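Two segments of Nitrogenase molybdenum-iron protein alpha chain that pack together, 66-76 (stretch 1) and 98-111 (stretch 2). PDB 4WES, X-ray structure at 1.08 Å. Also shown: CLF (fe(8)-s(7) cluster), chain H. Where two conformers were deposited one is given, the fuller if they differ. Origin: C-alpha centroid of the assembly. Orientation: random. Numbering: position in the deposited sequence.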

# COMPACT_ATOMS: atom_id res chain seq x y z
N ILE A 66 6.78 -34.00 6.07
CA ILE A 66 6.07 -34.71 7.16
C ILE A 66 5.75 -33.69 8.24
O ILE A 66 6.63 -33.20 8.94
N LYS A 67 4.46 -33.36 8.38
CA LYS A 67 4.06 -32.11 9.00
C LYS A 67 3.99 -32.13 10.50
O LYS A 67 3.93 -31.08 11.12
N ASP A 68 3.92 -33.33 11.10
CA ASP A 68 3.81 -33.45 12.57
C ASP A 68 5.09 -34.01 13.18
O ASP A 68 5.11 -34.39 14.37
N MET A 69 6.17 -33.99 12.40
CA MET A 69 7.52 -34.25 12.86
C MET A 69 8.28 -32.95 12.94
O MET A 69 8.19 -32.15 12.01
N VAL A 70 9.00 -32.71 14.05
CA VAL A 70 9.85 -31.51 14.14
C VAL A 70 11.20 -31.83 13.51
O VAL A 70 11.89 -32.73 13.94
N HIS A 71 11.54 -31.08 12.45
CA HIS A 71 12.77 -31.31 11.70
C HIS A 71 13.83 -30.30 12.12
O HIS A 71 13.71 -29.12 11.84
N ILE A 72 14.85 -30.79 12.84
CA ILE A 72 15.90 -29.92 13.36
C ILE A 72 17.14 -30.01 12.50
O ILE A 72 17.75 -31.08 12.38
N THR A 73 17.50 -28.90 11.87
CA THR A 73 18.76 -28.83 11.14
C THR A 73 19.91 -28.63 12.13
O THR A 73 19.91 -27.65 12.87
N HIS A 74 20.85 -29.56 12.11
CA HIS A 74 22.03 -29.42 12.96
C HIS A 74 23.13 -28.76 12.11
O HIS A 74 23.78 -29.42 11.29
N GLY A 75 23.27 -27.44 12.25
CA GLY A 75 24.17 -26.69 11.38
C GLY A 75 24.07 -25.24 11.73
O GLY A 75 23.30 -24.85 12.60
N PRO A 76 24.90 -24.41 11.05
CA PRO A 76 24.73 -22.97 11.13
C PRO A 76 23.43 -22.56 10.42
O PRO A 76 22.71 -23.40 9.88
N GLY A 98 -4.69 -32.05 13.98
CA GLY A 98 -3.35 -32.50 14.21
C GLY A 98 -2.31 -31.42 14.11
O GLY A 98 -2.57 -30.33 13.61
N LEU A 99 -1.09 -31.75 14.56
CA LEU A 99 0.05 -30.84 14.51
C LEU A 99 0.48 -30.52 13.09
O LEU A 99 0.42 -31.35 12.20
N ASN A 100 1.01 -29.31 12.92
CA ASN A 100 1.50 -28.89 11.61
C ASN A 100 2.61 -27.88 11.84
O ASN A 100 2.34 -26.77 12.31
N PHE A 101 3.85 -28.25 11.50
CA PHE A 101 5.00 -27.36 11.67
C PHE A 101 5.49 -26.74 10.37
O PHE A 101 6.60 -26.17 10.33
N ASN A 102 4.67 -26.76 9.32
CA ASN A 102 5.07 -26.15 8.02
C ASN A 102 5.54 -24.75 8.09
O ASN A 102 6.33 -24.35 7.23
N GLU A 103 5.01 -23.96 9.03
CA GLU A 103 5.28 -22.53 9.06
C GLU A 103 6.56 -22.20 9.82
O GLU A 103 6.89 -21.03 9.95
N TYR A 104 7.27 -23.21 10.30
CA TYR A 104 8.42 -23.05 11.16
C TYR A 104 9.66 -23.67 10.55
O TYR A 104 9.56 -24.63 9.81
N VAL A 105 10.84 -23.14 10.91
CA VAL A 105 12.08 -23.91 10.76
C VAL A 105 12.81 -23.94 12.09
O VAL A 105 12.81 -22.96 12.86
N PHE A 106 13.47 -25.08 12.31
CA PHE A 106 14.13 -25.39 13.58
C PHE A 106 15.59 -25.71 13.33
O PHE A 106 15.90 -26.45 12.42
N SER A 107 16.47 -25.21 14.20
CA SER A 107 17.87 -25.56 14.03
C SER A 107 18.65 -25.34 15.30
O SER A 107 18.17 -24.76 16.29
N THR A 108 19.90 -25.85 15.29
CA THR A 108 20.80 -25.64 16.41
C THR A 108 21.66 -24.41 16.23
O THR A 108 22.41 -24.06 17.15
N ASP A 109 21.55 -23.70 15.09
CA ASP A 109 22.18 -22.39 14.94
C ASP A 109 23.65 -22.42 15.42
O ASP A 109 24.06 -21.66 16.27
N MET A 110 24.42 -23.34 14.84
CA MET A 110 25.76 -23.58 15.31
C MET A 110 26.61 -22.30 15.23
O MET A 110 26.52 -21.53 14.26
N GLN A 111 27.39 -22.14 16.28
CA GLN A 111 28.31 -21.01 16.43
C GLN A 111 29.75 -21.51 16.42
O GLN A 111 30.00 -22.73 16.38

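A single valine can serve two aromatic rings, and Val-70 does so here. Val-70 is a t rotamer: Val-70 CG2 lies over one face of the Phe-101 ring, 3.8 Å from its centroid, and Val-70 CG1 over one face of the Phe-106 ring, 3.9 Å from its centroid. Both phenylalanines are m rotamers (chi2 -70° and -78°), and each presents a ring face to a methyl in a CH-pi contact. Ile-72, also m, extends this apolar side, its CG1 4.3 Å from Phe-106 CB.

Farther along, polar pairing joins the packing. Thr-108 points toward stretch 1 as a p rotamer, and its OG1 lies near the plane of the His-74 ring, hydrogen-bonded to ND1 at 2.8 Å; Gly-75 N donates to the same OG1 at 3.3 Å. Met-110, pointing in with chi1 m and chi2 t, sets SD over a face of that imidazole, 3.9 Å from the ring centroid, so the histidine is held at both edge and face.

Water completes the seam: one molecule donates to His-71 O (2.7 Å) and accepts from Phe-106 N (3.0 Å), while another joins Thr-73 OG1 (2.7 Å) to Phe-106 O (2.9 Å). Beyond, Pro-76 CB approaches S2B of the CLF cluster at 3.5 Å.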

# COMPACT_ATOMS: atom_id res chain seq x y z
CB ILE A 66 6.89 -35.89 7.70
CG1 ILE A 66 7.23 -36.88 6.59
CG2 ILE A 66 6.09 -36.59 8.82
CD1 ILE A 66 8.10 -38.04 7.02
CB LYS A 67 2.70 -31.70 8.42
CG LYS A 67 1.56 -32.65 8.80
CD LYS A 67 0.34 -32.51 7.94
CE LYS A 67 -0.63 -33.63 8.20
NZ LYS A 67 -1.84 -33.51 7.36
CB ASP A 68 2.58 -34.24 13.00
CG ASP A 68 2.55 -35.65 12.47
OD1 ASP A 68 3.40 -36.05 11.67
OD2 ASP A 68 1.62 -36.35 12.89
CB MET A 69 8.15 -35.26 11.87
CG MET A 69 9.57 -35.69 12.06
SD MET A 69 9.87 -37.12 10.99
CE MET A 69 11.65 -37.25 11.28
CB VAL A 70 10.00 -31.03 15.60
CG1 VAL A 70 11.14 -30.02 15.73
CG2 VAL A 70 8.70 -30.45 16.09
CB HIS A 71 12.50 -31.18 10.19
CG HIS A 71 11.42 -32.10 9.72
ND1 HIS A 71 11.60 -33.45 9.55
CD2 HIS A 71 10.15 -31.83 9.37
CE1 HIS A 71 10.46 -33.97 9.14
NE2 HIS A 71 9.58 -33.00 9.00
CB ILE A 72 16.28 -30.27 14.82
CG1 ILE A 72 15.04 -30.26 15.74
CG2 ILE A 72 17.34 -29.30 15.32
CD1 ILE A 72 15.34 -30.68 17.17
CB THR A 73 18.75 -27.67 10.14
OG1 THR A 73 17.64 -27.87 9.24
CG2 THR A 73 20.06 -27.54 9.41
CB HIS A 74 22.48 -30.76 13.52
CG HIS A 74 23.60 -30.64 14.50
ND1 HIS A 74 23.68 -29.64 15.44
CD2 HIS A 74 24.71 -31.40 14.63
CE1 HIS A 74 24.77 -29.84 16.16
NE2 HIS A 74 25.40 -30.91 15.70
CB PRO A 76 26.03 -22.41 10.52
CG PRO A 76 26.84 -23.63 10.11
CD PRO A 76 25.84 -24.77 10.01
CB LEU A 99 1.22 -31.43 15.29
CG LEU A 99 1.00 -31.65 16.78
CD1 LEU A 99 2.16 -32.50 17.35
CD2 LEU A 99 0.85 -30.33 17.52
CB ASN A 100 0.36 -28.24 10.81
CG ASN A 100 0.83 -27.58 9.54
OD1 ASN A 100 1.90 -27.91 9.01
ND2 ASN A 100 0.05 -26.60 9.08
CB PHE A 101 6.13 -28.11 12.38
CG PHE A 101 5.71 -28.69 13.71
CD1 PHE A 101 5.44 -27.89 14.79
CD2 PHE A 101 5.54 -30.06 13.87
CE1 PHE A 101 5.01 -28.40 15.99
CE2 PHE A 101 5.12 -30.58 15.09
CZ PHE A 101 4.85 -29.75 16.14
CB ASN A 102 3.88 -26.09 7.00
CG ASN A 102 3.96 -27.16 5.93
OD1 ASN A 102 4.32 -28.30 6.21
ND2 ASN A 102 3.58 -26.82 4.65
CB GLU A 103 4.08 -21.78 9.65
CG GLU A 103 2.80 -21.95 8.85
CD GLU A 103 1.50 -21.82 9.60
OE1 GLU A 103 0.48 -21.48 8.95
OE2 GLU A 103 1.46 -22.10 10.82
CB TYR A 104 8.21 -23.74 12.52
CG TYR A 104 7.04 -23.26 13.30
CD1 TYR A 104 7.16 -22.29 14.28
CD2 TYR A 104 5.76 -23.77 13.08
CE1 TYR A 104 6.06 -21.85 15.00
CE2 TYR A 104 4.67 -23.33 13.81
CZ TYR A 104 4.82 -22.39 14.78
OH TYR A 104 3.72 -21.97 15.48
CB VAL A 105 13.01 -23.38 9.65
CG1 VAL A 105 12.42 -23.68 8.28
CG2 VAL A 105 13.32 -21.89 9.80
CB PHE A 106 13.46 -26.61 14.19
CG PHE A 106 11.99 -26.45 14.46
CD1 PHE A 106 11.56 -25.74 15.57
CD2 PHE A 106 11.05 -26.98 13.62
CE1 PHE A 106 10.22 -25.59 15.80
CE2 PHE A 106 9.69 -26.87 13.87
CZ PHE A 106 9.28 -26.15 14.95
CB SER A 107 18.49 -24.72 12.95
OG SER A 107 18.68 -23.40 13.43
CB THR A 108 21.71 -26.86 16.60
OG1 THR A 108 22.39 -27.12 15.37
CG2 THR A 108 20.90 -28.09 17.03
CB ASP A 109 21.36 -21.34 15.70
CG ASP A 109 21.80 -19.91 15.51
OD1 ASP A 109 22.51 -19.57 14.53
OD2 ASP A 109 21.38 -19.10 16.37
CB MET A 110 26.39 -24.74 14.54
CG MET A 110 25.78 -26.13 14.82
SD MET A 110 26.41 -27.50 13.78
CE MET A 110 28.17 -27.25 13.87
CB GLN A 111 28.01 -20.31 17.77
CG GLN A 111 26.60 -19.80 17.91
CD GLN A 111 26.34 -18.68 16.95
OE1 GLN A 111 26.96 -17.61 17.04
NE2 GLN A 111 25.42 -18.88 16.03
FE1 CLF H . 26.27 -27.41 3.20
FE2 CLF H . 25.30 -25.45 2.01
FE3 CLF H . 23.89 -27.81 1.83
FE4 CLF H . 24.05 -26.38 4.13
S1 CLF H . 26.17 -25.31 4.33
S2A CLF H . 25.95 -27.34 0.89
S4A CLF H . 23.02 -25.73 2.20
S3A CLF H . 24.44 -28.66 3.94
FE5 CLF H . 23.68 -23.37 5.77
FE6 CLF H . 27.16 -22.58 6.38
FE7 CLF H . 25.15 -21.14 5.17
FE8 CLF H . 25.97 -23.10 3.52
S2B CLF H . 25.02 -22.29 7.16
S3B CLF H . 27.30 -21.46 4.36
S4B CLF H . 23.79 -22.33 3.74
O HOH W 1 12.82 -27.18 10.22
O HOH W 2 15.57 -26.15 9.57